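Local coordinates for neural-cadherin (Drosophila melanogaster, PDB 3UBF), which mediates calcium-dependent, preferentially homophilic cell-cell adhesion, this chain being a fragment of three consecutive cadherin domains from its ectodomain, at residues A[56-61]-A[94-99]; A[69-74]-A[90-95]; A[246-251]-A[288-293]. All coordinates share one frame; numbering follows the deposited sequence.

Contact 1 of 3, residues A[56-61]-A[94-99]. With ZN (zinc ion), chain B; CA (calcium ion), chain T; ZN (zinc ion), chain H.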
loop_
_atom_site.group_PDB
_atom_site.type_symbol
_atom_site.label_atom_id
_atom_site.label_comp_id
_atom_site.label_asym_id
_atom_site.label_seq_id
_atom_site.Cartn_x
_atom_site.Cartn_y
_atom_site.Cartn_z
ATOM N N LYS A 56 10.304 -29.710 -0.448
ATOM C CA LYS A 56 9.468 -28.833 0.379
ATOM C C LYS A 56 9.052 -27.645 -0.500
ATOM O O LYS A 56 9.867 -27.105 -1.251
ATOM C CB LYS A 56 10.203 -28.368 1.645
ATOM C CG LYS A 56 9.422 -27.414 2.555
ATOM C CD LYS A 56 9.970 -27.385 3.996
ATOM C CE LYS A 56 11.425 -26.894 4.058
ATOM N NZ LYS A 56 11.931 -26.756 5.456
ATOM N N LYS A 57 7.772 -27.287 -0.425
ATOM C CA LYS A 57 7.207 -26.081 -1.042
ATOM C C LYS A 57 8.140 -24.875 -0.848
ATOM O O LYS A 57 8.437 -24.479 0.285
ATOM C CB LYS A 57 5.805 -25.818 -0.457
ATOM C CG LYS A 57 5.218 -24.424 -0.671
ATOM C CD LYS A 57 3.696 -24.429 -0.478
ATOM C CE LYS A 57 3.079 -23.048 -0.721
ATOM N NZ LYS A 57 1.603 -23.141 -0.986
ATOM N N TRP A 58 8.612 -24.315 -1.955
ATOM C CA TRP A 58 9.581 -23.224 -1.916
ATOM C C TRP A 58 9.107 -22.019 -1.117
ATOM O O TRP A 58 7.970 -21.560 -1.268
ATOM C CB TRP A 58 9.956 -22.806 -3.334
ATOM C CG TRP A 58 10.735 -23.866 -4.030
ATOM C CD1 TRP A 58 11.076 -25.093 -3.535
ATOM C CD2 TRP A 58 11.256 -23.810 -5.361
ATOM N NE1 TRP A 58 11.784 -25.796 -4.471
ATOM C CE2 TRP A 58 11.902 -25.037 -5.606
ATOM C CE3 TRP A 58 11.238 -22.841 -6.372
ATOM C CZ2 TRP A 58 12.529 -25.322 -6.820
ATOM C CZ3 TRP A 58 11.861 -23.129 -7.577
ATOM C CH2 TRP A 58 12.500 -24.359 -7.792
ATOM N N ASP A 59 9.988 -21.526 -0.256
ATOM C CA ASP A 59 9.710 -20.365 0.566
ATOM C C ASP A 59 10.964 -19.495 0.579
ATOM O O ASP A 59 11.949 -19.786 1.252
ATOM C CB ASP A 59 9.301 -20.809 1.958
ATOM C CG ASP A 59 8.864 -19.668 2.839
ATOM O OD1 ASP A 59 8.904 -18.492 2.398
ATOM O OD2 ASP A 59 8.473 -19.954 3.990
ATOM N N TYR A 60 10.909 -18.439 -0.225
ATOM C CA TYR A 60 12.013 -17.510 -0.448
ATOM C C TYR A 60 12.606 -16.963 0.850
ATOM O O TYR A 60 13.827 -16.861 0.990
ATOM C CB TYR A 60 11.500 -16.372 -1.328
ATOM C CG TYR A 60 12.481 -15.263 -1.590
ATOM C CD1 TYR A 60 13.315 -15.295 -2.704
ATOM C CD2 TYR A 60 12.543 -14.150 -0.746
ATOM C CE1 TYR A 60 14.192 -14.267 -2.964
ATOM C CE2 TYR A 60 13.421 -13.121 -0.995
ATOM C CZ TYR A 60 14.246 -13.183 -2.110
ATOM O OH TYR A 60 15.135 -12.161 -2.352
ATOM N N GLU A 61 11.730 -16.606 1.785
ATOM C CA GLU A 61 12.125 -16.059 3.081
ATOM C C GLU A 61 12.943 -17.063 3.879
ATOM O O GLU A 61 13.800 -16.673 4.672
ATOM C CB GLU A 61 10.890 -15.631 3.888
ATOM C CG GLU A 61 10.204 -14.355 3.394
ATOM C CD GLU A 61 9.443 -14.522 2.080
ATOM O OE1 GLU A 61 9.387 -15.633 1.508
ATOM O OE2 GLU A 61 8.882 -13.527 1.606
ATOM N N ILE A 94 19.673 -22.544 -8.495
ATOM C CA ILE A 94 18.380 -22.013 -8.880
ATOM C C ILE A 94 18.221 -20.691 -8.159
ATOM O O ILE A 94 18.028 -20.668 -6.947
ATOM C CB ILE A 94 17.222 -22.941 -8.459
ATOM C CG1 ILE A 94 17.353 -24.327 -9.102
ATOM C CG2 ILE A 94 15.863 -22.306 -8.798
ATOM C CD1 ILE A 94 16.526 -25.402 -8.395
ATOM N N LEU A 95 18.321 -19.587 -8.887
ATOM C CA LEU A 95 17.992 -18.292 -8.312
ATOM C C LEU A 95 16.477 -18.204 -8.161
ATOM O O LEU A 95 15.766 -18.315 -9.154
ATOM C CB LEU A 95 18.504 -17.158 -9.195
ATOM C CG LEU A 95 18.278 -15.757 -8.607
ATOM C CD1 LEU A 95 19.107 -15.534 -7.334
ATOM C CD2 LEU A 95 18.540 -14.661 -9.645
ATOM N N VAL A 96 15.994 -18.028 -6.926
ATOM C CA VAL A 96 14.556 -17.951 -6.628
ATOM C C VAL A 96 14.114 -16.496 -6.492
ATOM O O VAL A 96 14.694 -15.711 -5.738
ATOM C CB VAL A 96 14.187 -18.730 -5.338
ATOM C CG1 VAL A 96 12.686 -18.604 -4.998
ATOM C CG2 VAL A 96 14.589 -20.197 -5.460
ATOM N N LYS A 97 13.087 -16.145 -7.249
ATOM C CA LYS A 97 12.534 -14.804 -7.233
ATOM C C LYS A 97 11.253 -14.769 -6.406
ATOM O O LYS A 97 10.325 -15.546 -6.639
ATOM C CB LYS A 97 12.287 -14.308 -8.662
ATOM C CG LYS A 97 13.211 -13.172 -9.136
ATOM C CD LYS A 97 14.705 -13.411 -8.855
ATOM C CE LYS A 97 15.576 -12.224 -9.325
ATOM N NZ LYS A 97 15.171 -10.876 -8.768
ATOM N N ASP A 98 11.231 -13.883 -5.417
ATOM C CA ASP A 98 10.042 -13.642 -4.620
ATOM C C ASP A 98 9.215 -12.585 -5.348
ATOM O O ASP A 98 9.489 -11.384 -5.231
ATOM C CB ASP A 98 10.459 -13.148 -3.234
ATOM C CG ASP A 98 9.346 -13.220 -2.226
ATOM O OD1 ASP A 98 8.240 -13.675 -2.582
ATOM O OD2 ASP A 98 9.576 -12.813 -1.064
ATOM N N VAL A 99 8.223 -13.014 -6.124
ATOM C CA VAL A 99 7.497 -12.069 -7.000
ATOM C C VAL A 99 6.426 -11.254 -6.246
ATOM O O VAL A 99 5.839 -10.318 -6.802
ATOM C CB VAL A 99 6.934 -12.748 -8.298
HETATM ZN ZN ZN B . 7.935 -13.382 -0.044
HETATM CA CA CA T . 7.357 -16.447 0.915
HETATM ZN ZN ZN H . 7.242 -18.396 4.769
HETATM O O HOH W 1 6.841 -14.417 -0.482
HETATM O O HOH W 2 5.269 -18.811 4.137
HETATM O O HOH W 3 8.625 -17.803 5.741
HETATM O O HOH W 4 5.773 -18.050 0.575
#
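Glu61 of the cadherin DXE motif, Asp59-Tyr60-Glu61, meets Asp98 at a zinc ion in the metal site between the first two cadherin domains of this fragment. Glu61 OE2 binds the zinc at 1.9 Å and Asp98 OD2 at 2.0 Å. Asp98 OD1 is a longer ligand at 2.6 Å. The carboxylate planes are 85° apart. The shared metal lets two acceptors, Glu61 OE2 and Asp98 OD2, approach to 2.8 Å. Glu61 also reaches a second metal, because its OE1 binds the calcium ion at 2.3 Å. Glu13 and Asp138 are further calcium ligands, and Asp136 joins the Glu61-Asp98 zinc, so residues of the next domain are tied in. Asp59 OD2 shares another zinc with Asp138. The Glu61-Asp98 zinc probably occupies a place that calcium takes in other cadherin linkers.

Beside the metals, with CG anti to the backbone N (chi1 176°), the Tyr60 ring lies against Asp98, whose CB sits over the ring centre, 3.4 Å from the centroid, as a CH-pi contact. Farther into the domain, Trp58 CH2 packs on Ile94 CG2 at 4.1 Å. Val96 O lies in the plane of the Tyr60 ring, at its edge, 3.2 Å from Tyr60 CE1.

Contact 2 of 3, residues A[69-74]-A[90-95]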
loop_
_atom_site.group_PDB
_atom_site.type_symbol
_atom_site.label_atom_id
_atom_site.label_comp_id
_atom_site.label_asym_id
_atom_site.label_seq_id
_atom_site.Cartn_x
_atom_site.Cartn_y
_atom_site.Cartn_z
ATOM N N ILE A 69 18.492 -22.045 -4.415
ATOM C CA ILE A 69 18.523 -23.446 -4.097
ATOM C C ILE A 69 19.799 -23.914 -4.761
ATOM O O ILE A 69 19.906 -23.958 -5.992
ATOM C CB ILE A 69 17.260 -24.172 -4.551
ATOM C CG1 ILE A 69 16.077 -23.679 -3.704
ATOM C CG2 ILE A 69 17.418 -25.667 -4.354
ATOM C CD1 ILE A 69 14.736 -23.846 -4.326
ATOM N N ASP A 70 20.792 -24.193 -3.920
ATOM C CA ASP A 70 22.155 -24.440 -4.365
ATOM C C ASP A 70 22.540 -25.862 -3.985
ATOM O O ASP A 70 22.614 -26.205 -2.806
ATOM C CB ASP A 70 23.118 -23.408 -3.744
ATOM C CG ASP A 70 24.440 -23.276 -4.517
ATOM O OD1 ASP A 70 24.704 -24.109 -5.416
ATOM O OD2 ASP A 70 25.223 -22.336 -4.219
ATOM N N PHE A 71 22.778 -26.692 -4.991
ATOM C CA PHE A 71 23.075 -28.099 -4.755
ATOM C C PHE A 71 23.951 -28.659 -5.858
ATOM O O PHE A 71 24.111 -28.046 -6.909
ATOM C CB PHE A 71 21.781 -28.920 -4.635
ATOM C CG PHE A 71 20.916 -28.871 -5.859
ATOM C CD1 PHE A 71 20.120 -27.764 -6.120
ATOM C CD2 PHE A 71 20.904 -29.931 -6.759
ATOM C CE1 PHE A 71 19.312 -27.720 -7.267
ATOM C CE2 PHE A 71 20.099 -29.895 -7.907
ATOM C CZ PHE A 71 19.298 -28.787 -8.157
ATOM N N TRP A 72 24.503 -29.835 -5.599
ATOM C CA TRP A 72 25.351 -30.527 -6.549
ATOM C C TRP A 72 24.670 -31.811 -7.016
ATOM O O TRP A 72 23.853 -32.390 -6.305
ATOM C CB TRP A 72 26.699 -30.853 -5.903
ATOM C CG TRP A 72 27.630 -29.682 -5.752
ATOM C CD1 TRP A 72 27.601 -28.737 -4.778
ATOM C CD2 TRP A 72 28.743 -29.357 -6.595
ATOM N NE1 TRP A 72 28.619 -27.830 -4.963
ATOM C CE2 TRP A 72 29.336 -28.189 -6.072
ATOM C CE3 TRP A 72 29.295 -29.938 -7.748
ATOM C CZ2 TRP A 72 30.456 -27.587 -6.659
ATOM C CZ3 TRP A 72 30.413 -29.333 -8.334
ATOM C CH2 TRP A 72 30.978 -28.173 -7.784
ATOM N N VAL A 73 25.004 -32.243 -8.221
ATOM C CA VAL A 73 24.531 -33.522 -8.717
ATOM C C VAL A 73 25.711 -34.403 -9.125
ATOM O O VAL A 73 26.781 -33.909 -9.476
ATOM C CB VAL A 73 23.533 -33.356 -9.888
ATOM C CG1 VAL A 73 22.373 -32.451 -9.470
ATOM C CG2 VAL A 73 24.230 -32.802 -11.124
ATOM N N ILE A 74 25.508 -35.710 -9.030
ATOM C CA ILE A 74 26.463 -36.698 -9.499
ATOM C C ILE A 74 25.854 -37.337 -10.740
ATOM O O ILE A 74 24.690 -37.754 -10.726
ATOM C CB ILE A 74 26.787 -37.742 -8.390
ATOM C CG1 ILE A 74 27.950 -37.265 -7.514
ATOM C CG2 ILE A 74 27.117 -39.120 -8.977
ATOM C CD1 ILE A 74 27.664 -36.020 -6.700
ATOM N N GLN A 90 28.167 -31.681 -11.105
ATOM C CA GLN A 90 27.665 -30.399 -11.572
ATOM C C GLN A 90 26.897 -29.657 -10.492
ATOM O O GLN A 90 25.973 -30.196 -9.868
ATOM C CB GLN A 90 26.786 -30.577 -12.801
ATOM C CG GLN A 90 26.472 -29.285 -13.522
ATOM C CD GLN A 90 25.329 -29.444 -14.482
ATOM O OE1 GLN A 90 24.547 -30.381 -14.364
ATOM N NE2 GLN A 90 25.212 -28.526 -15.434
ATOM N N ARG A 91 27.287 -28.407 -10.292
ATOM C CA ARG A 91 26.621 -27.537 -9.353
ATOM C C ARG A 91 25.368 -26.963 -10.005
ATOM O O ARG A 91 25.380 -26.589 -11.184
ATOM C CB ARG A 91 27.571 -26.426 -8.920
ATOM C CG ARG A 91 27.133 -25.661 -7.700
ATOM C CD ARG A 91 28.187 -24.637 -7.346
ATOM N NE ARG A 91 27.758 -23.765 -6.259
ATOM C CZ ARG A 91 28.498 -22.790 -5.737
ATOM N NH1 ARG A 91 29.724 -22.545 -6.193
ATOM N NH2 ARG A 91 28.006 -22.055 -4.753
ATOM N N VAL A 92 24.278 -26.929 -9.242
ATOM C CA VAL A 92 23.043 -26.311 -9.705
ATOM C C VAL A 92 22.672 -25.166 -8.771
ATOM O O VAL A 92 22.600 -25.336 -7.542
ATOM C CB VAL A 92 21.883 -27.322 -9.824
ATOM C CG1 VAL A 92 20.699 -26.696 -10.558
ATOM C CG2 VAL A 92 22.327 -28.583 -10.548
ATOM N N ILE A 93 22.475 -23.991 -9.365
ATOM C CA ILE A 93 22.071 -22.798 -8.624
ATOM C C ILE A 93 20.767 -22.295 -9.205
ATOM O O ILE A 93 20.750 -21.712 -10.289
ATOM C CB ILE A 93 23.134 -21.658 -8.691
ATOM C CG1 ILE A 93 24.549 -22.184 -8.404
ATOM C CG2 ILE A 93 22.783 -20.540 -7.714
ATOM C CD1 ILE A 93 25.644 -21.102 -8.440
ATOM N N ILE A 94 19.673 -22.544 -8.495
ATOM C CA ILE A 94 18.380 -22.013 -8.880
ATOM C C ILE A 94 18.221 -20.691 -8.159
ATOM O O ILE A 94 18.028 -20.668 -6.947
ATOM C CB ILE A 94 17.222 -22.941 -8.459
ATOM C CG1 ILE A 94 17.353 -24.327 -9.102
ATOM C CG2 ILE A 94 15.863 -22.306 -8.798
ATOM C CD1 ILE A 94 16.526 -25.402 -8.395
ATOM N N LEU A 95 18.321 -19.587 -8.887
ATOM C CA LEU A 95 17.992 -18.292 -8.312
ATOM C C LEU A 95 16.477 -18.204 -8.161
ATOM O O LEU A 95 15.766 -18.315 -9.154
ATOM C CB LEU A 95 18.504 -17.158 -9.195
ATOM C CG LEU A 95 18.278 -15.757 -8.607
ATOM C CD1 LEU A 95 19.107 -15.534 -7.334
ATOM C CD2 LEU A 95 18.540 -14.661 -9.645
#
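The Phe71 ring has Val92 CB above one face, offset toward the rim and 3.6 Å from the centroid, a CH-pi contact. Ile94 CD1 meets the edge of this ring in its plane, 3.8 Å from Phe71 CE1. On the opposite face of the sheet, Arg91 CB sits over the centre of the Trp72 six-membered ring, 3.7 Å from its centroid. The Arg91 guanidinium lies 15° from the plane of that ring. Ile93 CD1 is over one guanidinium face, and Asp70 is at its edge.

The salt bridge is side-on. Arg91 NE donates to Asp70 OD1 at 3.2 Å and Arg91 NH2 to Asp70 OD2 at 2.8 Å, and each oxygen accepts on its syn lone pair. The two flat groups are only 5° from coplanar, and two nitrogens on two oxygens fix the rotation of both. Phe71 CG stands between its backbone N and carbonyl carbon (chi1 60°), and the ring reaches Val92.

The strands form an antiparallel beta hairpin. Its backbone bonds include Val92 N to Phe71 O at 2.6 Å. Val73 CG1 touches Val92 CG2 at 4.0 Å on the Phe71 face.

In the cadherin beta sandwich, strand 88-97 pairs in parallel with strand 3-12, and strand 68-76 pairs with strand 34-37. Strand 44-46 packs against the buried face, with Val44 and Val46 on Phe71.

Contact 3 of 3, residues A[246-251]-A[288-293]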
loop_
_atom_site.group_PDB
_atom_site.type_symbol
_atom_site.label_atom_id
_atom_site.label_comp_id
_atom_site.label_asym_id
_atom_site.label_seq_id
_atom_site.Cartn_x
_atom_site.Cartn_y
_atom_site.Cartn_z
ATOM N N ILE A 246 -20.531 16.774 10.323
ATOM C CA ILE A 246 -20.070 17.515 9.150
ATOM C C ILE A 246 -21.238 17.938 8.253
ATOM O O ILE A 246 -22.047 17.101 7.843
ATOM C CB ILE A 246 -19.079 16.682 8.320
ATOM C CG1 ILE A 246 -17.837 16.321 9.146
ATOM C CG2 ILE A 246 -18.699 17.419 7.011
ATOM C CD1 ILE A 246 -16.751 17.368 9.120
ATOM N N ARG A 247 -21.322 19.236 7.967
ATOM C CA ARG A 247 -22.260 19.764 6.978
ATOM C C ARG A 247 -21.526 20.120 5.676
ATOM O O ARG A 247 -20.571 20.900 5.687
ATOM C CB ARG A 247 -23.006 20.982 7.521
ATOM C CG ARG A 247 -23.950 21.622 6.495
ATOM C CD ARG A 247 -24.926 22.596 7.141
ATOM N NE ARG A 247 -26.279 22.441 6.600
ATOM C CZ ARG A 247 -27.186 21.584 7.076
ATOM N NH1 ARG A 247 -26.893 20.792 8.107
ATOM N NH2 ARG A 247 -28.393 21.514 6.522
ATOM N N TYR A 248 -21.973 19.540 4.565
ATOM C CA TYR A 248 -21.346 19.775 3.265
ATOM C C TYR A 248 -22.120 20.806 2.471
ATOM O O TYR A 248 -23.354 20.756 2.425
ATOM C CB TYR A 248 -21.264 18.481 2.443
ATOM C CG TYR A 248 -20.529 17.366 3.122
ATOM C CD1 TYR A 248 -21.218 16.383 3.815
ATOM C CD2 TYR A 248 -19.137 17.300 3.080
ATOM C CE1 TYR A 248 -20.542 15.354 4.451
ATOM C CE2 TYR A 248 -18.445 16.283 3.711
ATOM C CZ TYR A 248 -19.156 15.311 4.398
ATOM O OH TYR A 248 -18.484 14.296 5.033
ATOM N N THR A 249 -21.400 21.748 1.864
ATOM C CA THR A 249 -22.003 22.639 0.877
ATOM C C THR A 249 -21.221 22.617 -0.416
ATOM O O THR A 249 -20.086 22.129 -0.468
ATOM C CB THR A 249 -22.171 24.098 1.360
ATOM O OG1 THR A 249 -20.899 24.651 1.717
ATOM C CG2 THR A 249 -23.150 24.186 2.528
ATOM N N LEU A 250 -21.846 23.160 -1.455
ATOM C CA LEU A 250 -21.353 23.067 -2.821
ATOM C C LEU A 250 -21.620 24.365 -3.558
ATOM O O LEU A 250 -22.770 24.792 -3.687
ATOM C CB LEU A 250 -22.050 21.912 -3.533
ATOM C CG LEU A 250 -21.639 21.603 -4.971
ATOM C CD1 LEU A 250 -21.526 20.108 -5.179
ATOM C CD2 LEU A 250 -22.622 22.226 -5.963
ATOM N N LYS A 251 -20.558 25.001 -4.037
ATOM C CA LYS A 251 -20.722 26.168 -4.898
ATOM C C LYS A 251 -20.012 25.968 -6.235
ATOM O O LYS A 251 -19.029 25.232 -6.321
ATOM C CB LYS A 251 -20.279 27.458 -4.197
ATOM C CG LYS A 251 -18.780 27.693 -4.169
ATOM C CD LYS A 251 -18.443 29.081 -3.604
ATOM C CE LYS A 251 -16.990 29.135 -3.138
ATOM N NZ LYS A 251 -16.682 27.992 -2.212
ATOM N N LEU A 288 -16.289 22.925 -9.266
ATOM C CA LEU A 288 -17.110 23.131 -8.096
ATOM C C LEU A 288 -16.226 23.095 -6.869
ATOM O O LEU A 288 -15.147 22.491 -6.883
ATOM C CB LEU A 288 -18.181 22.040 -8.008
ATOM C CG LEU A 288 -19.029 21.796 -9.269
ATOM C CD1 LEU A 288 -19.658 20.411 -9.242
ATOM C CD2 LEU A 288 -20.105 22.876 -9.442
ATOM N N ILE A 289 -16.667 23.764 -5.815
ATOM C CA ILE A 289 -15.981 23.673 -4.552
ATOM C C ILE A 289 -16.957 23.126 -3.535
ATOM O O ILE A 289 -18.040 23.701 -3.314
ATOM C CB ILE A 289 -15.414 25.022 -4.081
ATOM C CG1 ILE A 289 -14.350 25.519 -5.051
ATOM C CG2 ILE A 289 -14.805 24.882 -2.687
ATOM C CD1 ILE A 289 -13.819 26.915 -4.730
ATOM N N VAL A 290 -16.570 22.005 -2.933
ATOM C CA VAL A 290 -17.295 21.455 -1.801
ATOM C C VAL A 290 -16.668 21.943 -0.498
ATOM O O VAL A 290 -15.440 21.913 -0.322
ATOM C CB VAL A 290 -17.356 19.909 -1.835
ATOM C CG1 VAL A 290 -18.116 19.376 -0.599
ATOM C CG2 VAL A 290 -18.027 19.434 -3.129
ATOM N N THR A 291 -17.518 22.404 0.407
ATOM C CA THR A 291 -17.066 22.799 1.731
ATOM C C THR A 291 -17.608 21.832 2.775
ATOM O O THR A 291 -18.780 21.469 2.732
ATOM C CB THR A 291 -17.472 24.239 2.035
ATOM O OG1 THR A 291 -16.955 25.080 1.002
ATOM C CG2 THR A 291 -16.915 24.708 3.393
ATOM N N ALA A 292 -16.724 21.390 3.673
ATOM C CA ALA A 292 -17.108 20.634 4.868
ATOM C C ALA A 292 -17.088 21.553 6.086
ATOM O O ALA A 292 -16.062 22.136 6.413
ATOM C CB ALA A 292 -16.180 19.448 5.092
ATOM N N THR A 293 -18.223 21.661 6.763
ATOM C CA THR A 293 -18.349 22.554 7.901
ATOM C C THR A 293 -18.740 21.781 9.146
ATOM O O THR A 293 -19.695 21.015 9.136
ATOM C CB THR A 293 -19.386 23.646 7.609
ATOM O OG1 THR A 293 -19.040 24.286 6.375
ATOM C CG2 THR A 293 -19.433 24.682 8.719
HETATM O O HOH W 5 -18.298 25.504 -1.152
#
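Lys251 places CG between its backbone N and carbonyl carbon (chi1 79°), and a bend at chi4 (-52°) turns NZ toward the neighbouring strand. The lysine lies side by side with Ile289, and NZ comes 3.7 Å from Ile289 CG2. Thr249 OG1 also stands between its own N and carbonyl carbon (chi1 59°) and meets Thr291 CB at 3.5 Å.

Water 5 joins this polar face. It accepts from Lys251 NZ at 3.2 Å and donates to Ile289 O at 2.8 Å. It is also hydrogen-bonded to Thr291 OG1 at 2.6 Å, and Ser302 is a second partner of that hydroxyl.

The face with Tyr248, Leu250, Val290 and Ala292 is largely apolar. Leu250 CD1 touches Val290 CG2 at 4.1 Å. Ile262 of strand 260-262 touches Tyr248, Leu250 and Val290. Ile246 CG2 meets Ala292 CB at 3.8 Å.

Six backbone hydrogen bonds join strand 246-253, outermost in its sheet within this chain, to strand 285-294 in the third cadherin domain of this fragment. The faces thus differ: Tyr248, Leu250, Val290 and Ala292 face the core, with the Tyr248 hydroxyl bonded to Ala238 N, while the Thr249, Thr291 and Thr293 hydroxyls and the Lys251 amine lie on the other face with Ile289. The lysine charge probably polarises water 5 toward Ile289 O, which also accepts from Lys251 N.

How the contacts relate
Contacts 1 and 2 belong to the first cadherin domain of the fragment and share Ile94 and Leu95 on strand 88-97. Their centres are about 14 Å apart. They touch where Ile69 CD1 of contact 2 packs 3.3 Å from Trp58 CE2 of contact 1. The same strand leads from the sandwich to Asp98, just beyond its end, in the interdomain metal site. Contact 2 binds no metal; the Ile69 side chain is about 12 Å from the calcium. Contact 3 lies in the third domain, its centre about 52 Å from that of contact 1 and about 65 Å from that of contact 2. It touches neither, though the side chain of Ile246 is about 5 Å from a different zinc ion.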